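Local coordinates for protein fructose-bisphosphate aldolase (Plasmodium falciparum, PDB 4TR9) that belongs to the class I fructose-bisphosphate aldolase family, enzymes with a TIM-barrel fold, and is present here as a four-chain assembly, at residues Q27-A32 with F78-I83; N239-G244 with F258-T263; F277-Q282 with G309-A314; A287-N292 with G347-G352. All coordinates share one frame; numbering follows the deposited sequence.

Contact 1: Q27-A32 with F78-I83; sequences QKLVQA and FISGAI
Hydrogen bonding carries the polar half of this contact through a single hydroxyl. Ser80 turns its CB toward residues 27-32, and with OG set between the backbone N and the carbonyl carbon (chi1 63°) the hydroxyl donates to Leu29 O, near the close of helix 16-29. Ser80 OG lies only 2.4 Å from Leu29 O, a very short bond. The approach is bent, 118° at the carbonyl oxygen, with the donor above the carbonyl plane. Gly35 O is a second acceptor for the same hydroxyl, so two carbonyls compete for, or share, its one proton. CB of Ser80 is also 3.6 Å from Lys28 O, which puts it beside two successive carbonyls.

Van der Waals contact supplies the rest. Leu29, with CG anti to its carbonyl carbon, swings CD2 to 3.8 Å from Gly81 CA, and the bare glycine backbone allows this close approach. The same side chain also touches Phe150 of strand 150-157, while Val30 packs on strand 303-308.

Strand 79-84 turns a corner at Ser80 and is one of eight parallel strands. A helix end seated against the starts of several such strands, as here, is consistent with an N-terminal helix covering the bottom of a TIM barrel.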
# COMPACT_ATOMS: atom_id res chain seq x y z
N GLN A 27 2.58 -22.78 20.52
CA GLN A 27 1.45 -23.16 21.37
C GLN A 27 1.93 -23.56 22.76
O GLN A 27 1.23 -23.33 23.75
CB GLN A 27 0.67 -24.31 20.73
CG GLN A 27 -0.53 -24.78 21.53
CD GLN A 27 -1.61 -23.72 21.66
OE1 GLN A 27 -1.75 -22.85 20.80
NE2 GLN A 27 -2.38 -23.78 22.74
N LYS A 28 3.12 -24.13 22.83
CA LYS A 28 3.69 -24.60 24.09
C LYS A 28 4.12 -23.43 24.97
O LYS A 28 4.07 -23.51 26.20
CB LYS A 28 4.87 -25.53 23.82
CG LYS A 28 5.44 -26.22 25.05
CD LYS A 28 6.26 -27.44 24.65
CE LYS A 28 7.24 -27.11 23.54
NZ LYS A 28 7.96 -28.31 23.04
N LEU A 29 4.54 -22.33 24.34
CA LEU A 29 4.93 -21.13 25.07
C LEU A 29 3.73 -20.45 25.71
O LEU A 29 3.86 -19.75 26.71
CB LEU A 29 5.66 -20.15 24.14
CG LEU A 29 7.10 -20.49 23.77
CD1 LEU A 29 7.64 -19.50 22.76
CD2 LEU A 29 7.97 -20.52 25.02
N VAL A 30 2.55 -20.66 25.12
CA VAL A 30 1.32 -20.10 25.66
C VAL A 30 0.44 -21.20 26.23
O VAL A 30 -0.79 -21.11 26.19
CB VAL A 30 0.54 -19.30 24.59
CG1 VAL A 30 1.29 -18.04 24.22
CG2 VAL A 30 0.29 -20.16 23.36
N GLN A 31 1.08 -22.23 26.78
CA GLN A 31 0.37 -23.34 27.40
C GLN A 31 -0.48 -22.84 28.57
O GLN A 31 -0.17 -21.82 29.17
CB GLN A 31 1.36 -24.41 27.88
CG GLN A 31 0.74 -25.77 28.16
CD GLN A 31 1.77 -26.83 28.50
OE1 GLN A 31 2.95 -26.53 28.71
NE2 GLN A 31 1.34 -28.09 28.56
N ALA A 32 -1.56 -23.57 28.87
CA ALA A 32 -2.54 -23.15 29.86
C ALA A 32 -1.92 -22.81 31.21
O ALA A 32 -1.31 -23.66 31.87
CB ALA A 32 -3.60 -24.23 30.04
N PHE A 78 4.74 -22.11 36.21
CA PHE A 78 4.12 -20.85 35.81
C PHE A 78 4.81 -20.21 34.61
O PHE A 78 4.26 -19.33 33.95
CB PHE A 78 4.11 -19.86 36.98
CG PHE A 78 3.66 -20.47 38.28
CD1 PHE A 78 2.35 -20.88 38.44
CD2 PHE A 78 4.54 -20.62 39.33
CE1 PHE A 78 1.92 -21.43 39.63
CE2 PHE A 78 4.13 -21.18 40.52
CZ PHE A 78 2.82 -21.58 40.68
N ILE A 79 6.03 -20.66 34.32
CA ILE A 79 6.80 -20.10 33.21
C ILE A 79 7.06 -21.14 32.13
O ILE A 79 7.61 -22.21 32.39
CB ILE A 79 8.15 -19.54 33.70
CG1 ILE A 79 7.92 -18.42 34.71
CG2 ILE A 79 8.97 -19.03 32.52
CD1 ILE A 79 7.10 -17.27 34.18
N SER A 80 6.64 -20.83 30.90
CA SER A 80 6.82 -21.73 29.78
C SER A 80 8.13 -21.46 29.06
O SER A 80 8.77 -22.38 28.54
CB SER A 80 5.65 -21.60 28.79
OG SER A 80 5.61 -20.30 28.23
N GLY A 81 8.53 -20.20 29.03
CA GLY A 81 9.75 -19.81 28.35
C GLY A 81 10.40 -18.58 28.97
O GLY A 81 9.73 -17.76 29.60
N ALA A 82 11.71 -18.46 28.78
CA ALA A 82 12.45 -17.32 29.29
C ALA A 82 13.34 -16.72 28.20
O ALA A 82 14.15 -17.42 27.59
CB ALA A 82 13.29 -17.72 30.50
N ILE A 83 13.18 -15.42 27.97
CA ILE A 83 13.95 -14.73 26.94
C ILE A 83 15.30 -14.29 27.51
O ILE A 83 15.36 -13.63 28.54
CB ILE A 83 13.20 -13.51 26.40
CG1 ILE A 83 11.73 -13.85 26.13
CG2 ILE A 83 13.88 -12.99 25.13
CD1 ILE A 83 10.90 -12.68 25.66

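Contact 2: N239-G244 with F258-T263; sequences NMVTAG and FLTVRT
A buried valine wedged against a helix defines this contact, which joins the loop after strand 235-236 to one side of helix 253-267 on the outside of the barrel. The evidence is the central position of Val241: its CB points toward the helix, it has the largest share of the buried surface, and its CA lies 4.8 Å from that of Thr260.

The two methyl branches diverge from a shared contact with Leu259 O. CG1, anti to the backbone N (chi1 179°), meets Leu259, and its distance to Leu259 CB is 3.8 Å, the two side chains crossing at about a right angle. CG2, beside the backbone N, reaches tip to tip toward Thr263, standing 3.4 Å from Thr263 OG1 and 3.5 Å from Leu259 O.

One polar bond joins the backbone of the loop to the helix. Val241 N donates to Thr260 OG1 over 3.0 Å, at a bent N-H...O angle of 133°. Thr260 OG1 is also hydrogen-bonded to Val256 O, one turn earlier. Inside the helix, Thr263 OG1 donates to Leu259 O at a very short 2.4 Å, almost straight along the C=O axis (176°). Ala210 of helix 206-226 also touches Val241, and Thr213 of that helix touches Thr263.

Both threonine hydroxyls therefore have carbonyl partners within their own helix. Bonded to Val256 O, Thr260 OG1 can still accept the amide of Val241, so a buried loop N-H is satisfied by a side chain while the valine methyls pack against Leu259 and Thr263.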
# COMPACT_ATOMS: atom_id res chain seq x y z
N ASN A 239 1.28 -3.88 23.72
CA ASN A 239 0.96 -3.25 24.99
C ASN A 239 -0.53 -3.35 25.27
O ASN A 239 -1.34 -3.42 24.35
CB ASN A 239 1.39 -1.78 24.98
CG ASN A 239 0.69 -0.98 23.91
OD1 ASN A 239 0.55 -1.43 22.77
ND2 ASN A 239 0.24 0.22 24.26
N MET A 240 -0.89 -3.37 26.55
CA MET A 240 -2.30 -3.35 26.93
C MET A 240 -2.90 -2.00 26.55
O MET A 240 -2.26 -0.96 26.70
CB MET A 240 -2.47 -3.60 28.42
CG MET A 240 -2.04 -4.99 28.87
SD MET A 240 -2.27 -5.23 30.64
CE MET A 240 -1.73 -6.92 30.83
N VAL A 241 -4.13 -2.02 26.04
CA VAL A 241 -4.81 -0.79 25.68
C VAL A 241 -5.20 -0.02 26.94
O VAL A 241 -6.22 -0.31 27.57
CB VAL A 241 -6.06 -1.05 24.83
CG1 VAL A 241 -6.76 0.26 24.50
CG2 VAL A 241 -5.68 -1.78 23.55
N THR A 242 -4.36 0.94 27.31
CA THR A 242 -4.59 1.73 28.51
C THR A 242 -4.53 3.22 28.21
O THR A 242 -4.07 3.63 27.14
CB THR A 242 -3.55 1.41 29.61
OG1 THR A 242 -2.24 1.81 29.16
CG2 THR A 242 -3.54 -0.07 29.93
N ALA A 243 -5.00 4.03 29.15
CA ALA A 243 -4.89 5.48 29.02
C ALA A 243 -3.44 5.90 29.22
O ALA A 243 -2.61 5.11 29.67
CB ALA A 243 -5.80 6.17 30.02
N GLY A 244 -3.14 7.15 28.88
CA GLY A 244 -1.80 7.67 29.04
C GLY A 244 -1.40 7.79 30.50
O GLY A 244 -2.26 7.82 31.38
N PHE A 258 -11.58 -4.37 28.61
CA PHE A 258 -12.56 -4.29 27.53
C PHE A 258 -11.95 -3.79 26.22
O PHE A 258 -12.07 -4.44 25.18
CB PHE A 258 -13.72 -3.37 27.92
CG PHE A 258 -14.61 -2.99 26.77
CD1 PHE A 258 -15.52 -3.90 26.25
CD2 PHE A 258 -14.54 -1.73 26.21
CE1 PHE A 258 -16.34 -3.55 25.19
CE2 PHE A 258 -15.36 -1.37 25.15
CZ PHE A 258 -16.26 -2.29 24.64
N LEU A 259 -11.28 -2.65 26.29
CA LEU A 259 -10.72 -2.02 25.10
C LEU A 259 -9.49 -2.76 24.57
O LEU A 259 -9.07 -2.54 23.43
CB LEU A 259 -10.38 -0.56 25.39
CG LEU A 259 -11.60 0.34 25.60
CD1 LEU A 259 -11.24 1.61 26.35
CD2 LEU A 259 -12.24 0.69 24.26
N THR A 260 -8.93 -3.63 25.39
CA THR A 260 -7.81 -4.46 24.95
C THR A 260 -8.32 -5.66 24.16
O THR A 260 -7.80 -5.98 23.09
CB THR A 260 -6.96 -4.96 26.14
OG1 THR A 260 -6.39 -3.83 26.82
CG2 THR A 260 -5.84 -5.86 25.65
N VAL A 261 -9.34 -6.33 24.70
CA VAL A 261 -9.95 -7.47 24.03
C VAL A 261 -10.59 -7.05 22.70
O VAL A 261 -10.43 -7.73 21.69
CB VAL A 261 -11.02 -8.14 24.92
CG1 VAL A 261 -11.83 -9.15 24.12
CG2 VAL A 261 -10.36 -8.81 26.12
N ARG A 262 -11.28 -5.92 22.71
CA ARG A 262 -11.92 -5.40 21.50
C ARG A 262 -10.88 -5.09 20.43
O ARG A 262 -11.10 -5.37 19.25
CB ARG A 262 -12.73 -4.14 21.82
CG ARG A 262 -13.55 -3.64 20.64
CD ARG A 262 -14.19 -2.29 20.94
NE ARG A 262 -13.23 -1.20 20.86
CZ ARG A 262 -13.53 0.08 21.03
NH1 ARG A 262 -12.59 1.01 20.94
NH2 ARG A 262 -14.79 0.43 21.28
N THR A 263 -9.75 -4.52 20.84
CA THR A 263 -8.69 -4.17 19.91
C THR A 263 -8.08 -5.41 19.26
O THR A 263 -7.79 -5.42 18.06
CB THR A 263 -7.58 -3.36 20.61
OG1 THR A 263 -8.15 -2.22 21.26
CG2 THR A 263 -6.53 -2.90 19.60

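Contact 3: F277-Q282 with G309-A314; sequences FLSGGQ and GRALQA
The guanidinium of Arg310 is the flat group here, and it stands near the carbonyls of a tight turn. Gly280 O, Gly281 O and Gln282 O all lie round it, but NE comes no nearer than 4.1 Å to Gly280 O, so the approach is a polar neighbourhood without bonding. An aromatic side chain of a bound peptide also packs on Arg310, and NH2 makes a weak hydrogen bond to the backbone of that peptide.

The aliphatic part of the arginine does the real touching. With CG anti to the backbone N and the chain extended from CG to NE, Arg310 runs along the turn and brings CD to 3.2 Å from Gly280 O. The carbonyls belong to Ser279-Gln282, a type II' beta turn, with Gly280 at positive phi (68°) and Gln282 N bonded to Ser279 O at 3.3 Å.

Ser279 points its CB toward the helix start. That CB meets Ala311 CB at 3.7 Å, while OG, in the crowded position between backbone N and carbonyl carbon, lies 3.5 Å from Arg310 CB and is hydrogen-bonded to the peptide backbone.

Gly309 is the N-cap of helix 310-320. Leu278 touches Lys237, a residue of the 38D pocket. The turn thus sits between strand 274-277 and helix 284-295, beside the helix that follows neighbouring strand 303-308, and Ala311 packs on Ala287.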
# COMPACT_ATOMS: atom_id res chain seq x y z
N PHE A 277 1.41 -10.27 26.56
CA PHE A 277 1.45 -8.85 26.91
C PHE A 277 2.75 -8.45 27.61
O PHE A 277 3.39 -9.27 28.27
CB PHE A 277 0.26 -8.48 27.80
CG PHE A 277 -1.06 -8.54 27.10
CD1 PHE A 277 -1.43 -7.53 26.22
CD2 PHE A 277 -1.94 -9.59 27.31
CE1 PHE A 277 -2.65 -7.58 25.57
CE2 PHE A 277 -3.16 -9.64 26.67
CZ PHE A 277 -3.51 -8.63 25.79
N LEU A 278 3.13 -7.19 27.46
CA LEU A 278 4.28 -6.64 28.15
C LEU A 278 3.82 -5.76 29.31
O LEU A 278 2.83 -5.04 29.19
CB LEU A 278 5.17 -5.86 27.18
CG LEU A 278 4.55 -4.72 26.36
CD1 LEU A 278 4.70 -3.38 27.06
CD2 LEU A 278 5.16 -4.67 24.97
N SER A 279 4.54 -5.82 30.42
CA SER A 279 4.17 -5.08 31.62
C SER A 279 4.32 -3.57 31.41
O SER A 279 3.50 -2.79 31.88
CB SER A 279 5.01 -5.53 32.81
OG SER A 279 6.40 -5.35 32.57
N GLY A 280 5.38 -3.18 30.71
CA GLY A 280 5.65 -1.77 30.47
C GLY A 280 6.02 -1.06 31.76
O GLY A 280 6.85 -1.55 32.53
N GLY A 281 5.42 0.10 31.99
CA GLY A 281 5.69 0.87 33.19
C GLY A 281 4.73 0.55 34.33
O GLY A 281 4.79 1.18 35.39
N GLN A 282 3.85 -0.41 34.11
CA GLN A 282 2.87 -0.80 35.12
C GLN A 282 3.55 -1.41 36.34
O GLN A 282 4.61 -2.01 36.23
CB GLN A 282 1.87 -1.81 34.55
CG GLN A 282 1.08 -1.31 33.35
CD GLN A 282 0.14 -2.36 32.81
OE1 GLN A 282 -0.49 -3.10 33.56
NE2 GLN A 282 0.04 -2.44 31.48
N GLY A 309 8.72 -8.79 32.51
CA GLY A 309 10.08 -8.73 33.02
C GLY A 309 10.11 -7.85 34.25
O GLY A 309 10.64 -8.24 35.29
N ARG A 310 9.54 -6.66 34.14
CA ARG A 310 9.44 -5.75 35.26
C ARG A 310 8.47 -6.28 36.32
O ARG A 310 8.74 -6.19 37.52
CB ARG A 310 8.98 -4.37 34.79
CG ARG A 310 8.84 -3.34 35.90
CD ARG A 310 8.27 -2.04 35.37
NE ARG A 310 8.54 -0.91 36.26
CZ ARG A 310 9.59 -0.10 36.14
NH1 ARG A 310 9.76 0.90 36.99
NH2 ARG A 310 10.46 -0.29 35.16
N ALA A 311 7.36 -6.84 35.86
CA ALA A 311 6.30 -7.30 36.76
C ALA A 311 6.68 -8.59 37.49
O ALA A 311 5.94 -9.04 38.37
CB ALA A 311 5.01 -7.50 35.98
N LEU A 312 7.82 -9.17 37.14
CA LEU A 312 8.25 -10.42 37.74
C LEU A 312 9.56 -10.29 38.50
O LEU A 312 9.88 -11.13 39.35
CB LEU A 312 8.39 -11.51 36.67
CG LEU A 312 7.10 -12.05 36.05
CD1 LEU A 312 7.42 -13.00 34.90
CD2 LEU A 312 6.26 -12.75 37.11
N GLN A 313 10.32 -9.24 38.21
CA GLN A 313 11.68 -9.12 38.74
C GLN A 313 11.89 -7.92 39.66
O GLN A 313 12.90 -7.85 40.36
CB GLN A 313 12.68 -9.05 37.59
CG GLN A 313 12.67 -10.26 36.67
CD GLN A 313 13.63 -10.11 35.51
OE1 GLN A 313 13.23 -10.17 34.35
NE2 GLN A 313 14.91 -9.92 35.82
N ALA A 314 10.94 -6.99 39.67
CA ALA A 314 11.09 -5.76 40.44
C ALA A 314 11.25 -6.03 41.94
O ALA A 314 12.15 -5.49 42.57
CB ALA A 314 9.90 -4.84 40.20

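Contact 4: A287-N292 with G347-G352; sequences ASVNLN and GKYKGG
Asn292 and Tyr349 face each other, each with CG anti to its backbone N (chi1 177° and 175°) and CB directed at the opposite segment. The amide of Asn292 reaches the backbone of Tyr349, and OD1 accepts Tyr349 N over 2.9 Å. The N-H...O angle is 155°, fairly straight, though the donor stands above the amide plane. OD1 also lies 3.1 Å from Gly347 C, tucked against the bend of the chain. That bend is the end of a Schellman motif: Gly347, at positive phi, is the C-prime residue closing helix 327-346.

The Tyr349 ring then runs back along helix 284-295. Asn292 CB lies at its edge, near the ring plane, and one turn earlier Ser288 CB comes to 3.7 Å from Tyr349 CE2. Val289 CG2 adds a looser touch, 4.3 Å from that same CE2. The ring's hydroxyl is hydrogen-bonded to Glu285 OE2, so Tyr349 is held at backbone N and tip; Ser288 OG bonds separately to Asn341.

Helix 284-295 is thereby linked to the tail leaving helix 327-346. Tyr349 also packs on Ala340 and Leu343 of that helix, while Leu291 turns to Phe306 and Tyr308 of strand 303-308.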
# COMPACT_ATOMS: atom_id res chain seq x y z
N ALA A 287 -0.12 -4.96 36.86
CA ALA A 287 0.17 -5.78 35.68
C ALA A 287 -0.53 -7.13 35.79
O ALA A 287 -0.86 -7.76 34.78
CB ALA A 287 1.67 -5.98 35.52
N SER A 288 -0.75 -7.58 37.02
CA SER A 288 -1.45 -8.83 37.28
C SER A 288 -2.96 -8.63 37.27
O SER A 288 -3.71 -9.46 36.76
CB SER A 288 -1.01 -9.44 38.61
OG SER A 288 0.38 -9.73 38.60
N VAL A 289 -3.39 -7.51 37.84
CA VAL A 289 -4.81 -7.18 37.90
C VAL A 289 -5.37 -6.95 36.49
O VAL A 289 -6.43 -7.47 36.15
CB VAL A 289 -5.07 -5.93 38.76
CG1 VAL A 289 -6.51 -5.48 38.65
CG2 VAL A 289 -4.71 -6.21 40.22
N ASN A 290 -4.65 -6.18 35.69
CA ASN A 290 -5.08 -5.89 34.32
C ASN A 290 -5.10 -7.14 33.45
O ASN A 290 -6.02 -7.34 32.66
CB ASN A 290 -4.18 -4.82 33.69
CG ASN A 290 -4.34 -3.47 34.36
OD1 ASN A 290 -5.40 -3.13 34.87
ND2 ASN A 290 -3.27 -2.68 34.35
N LEU A 291 -4.08 -7.98 33.59
CA LEU A 291 -4.02 -9.24 32.86
C LEU A 291 -5.18 -10.14 33.27
O LEU A 291 -5.73 -10.88 32.46
CB LEU A 291 -2.69 -9.95 33.10
CG LEU A 291 -2.52 -11.33 32.45
CD1 LEU A 291 -2.65 -11.23 30.93
CD2 LEU A 291 -1.19 -11.95 32.83
N ASN A 292 -5.55 -10.06 34.54
CA ASN A 292 -6.70 -10.80 35.06
C ASN A 292 -8.01 -10.27 34.49
O ASN A 292 -8.90 -11.04 34.13
CB ASN A 292 -6.73 -10.74 36.59
CG ASN A 292 -7.93 -11.44 37.17
OD1 ASN A 292 -7.92 -12.66 37.37
ND2 ASN A 292 -8.98 -10.68 37.46
N GLY A 347 -8.18 -15.90 34.90
CA GLY A 347 -9.14 -14.93 35.37
C GLY A 347 -9.55 -15.24 36.80
O GLY A 347 -10.61 -14.82 37.26
N LYS A 348 -8.70 -15.97 37.50
CA LYS A 348 -8.98 -16.36 38.88
C LYS A 348 -7.96 -15.76 39.84
O LYS A 348 -7.59 -16.38 40.84
CB LYS A 348 -8.98 -17.89 39.01
CG LYS A 348 -9.93 -18.59 38.05
CD LYS A 348 -11.37 -18.13 38.24
CE LYS A 348 -11.89 -18.49 39.63
NZ LYS A 348 -13.29 -18.05 39.82
N TYR A 349 -7.51 -14.54 39.54
CA TYR A 349 -6.57 -13.85 40.42
C TYR A 349 -7.26 -12.72 41.19
O TYR A 349 -7.58 -11.68 40.63
CB TYR A 349 -5.40 -13.29 39.61
CG TYR A 349 -4.45 -12.45 40.45
CD1 TYR A 349 -3.60 -13.05 41.37
CD2 TYR A 349 -4.41 -11.07 40.32
CE1 TYR A 349 -2.74 -12.29 42.14
CE2 TYR A 349 -3.55 -10.31 41.09
CZ TYR A 349 -2.72 -10.92 41.99
OH TYR A 349 -1.86 -10.17 42.76
N LYS A 350 -7.47 -12.95 42.48
CA LYS A 350 -8.05 -11.94 43.35
C LYS A 350 -7.00 -10.87 43.67
O LYS A 350 -5.81 -11.10 43.48
CB LYS A 350 -8.60 -12.56 44.63
CG LYS A 350 -9.97 -13.22 44.49
CD LYS A 350 -9.91 -14.52 43.71
CE LYS A 350 -11.29 -15.11 43.48
NZ LYS A 350 -11.24 -16.35 42.66
N GLY A 351 -7.46 -9.72 44.14
CA GLY A 351 -6.57 -8.61 44.44
C GLY A 351 -5.50 -8.93 45.45
O GLY A 351 -4.36 -8.48 45.33
N GLY A 352 -5.86 -9.72 46.46
CA GLY A 352 -4.92 -10.11 47.50
C GLY A 352 -5.58 -10.92 48.60
O GLY A 352 -5.46 -10.59 49.78

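From the N terminus, contact 1 closes a 45-residue excursion, about half of it helical, between helix 16-29 and strand 79-84. Contact 2 follows in series and closes a short excursion of 13 residues between 239-244 and 258-263, which ends in the first turn of helix 253-267. Contacts 3 and 4 cross, their segments alternating as 277-282, 287-292, 309-314 and 347-352, so the last barrel units and the modelled C-terminal tail interlock. Met240 of contact 2 touches both, meeting Phe277 and Gln282 of contact 3 and Asn290 and Leu291 of contact 4. Gln282 OE1 and Asn290 ND2, 2.9 Å apart, probably hydrogen-bond contact 3 to contact 4. Contact 1 touches none of the others.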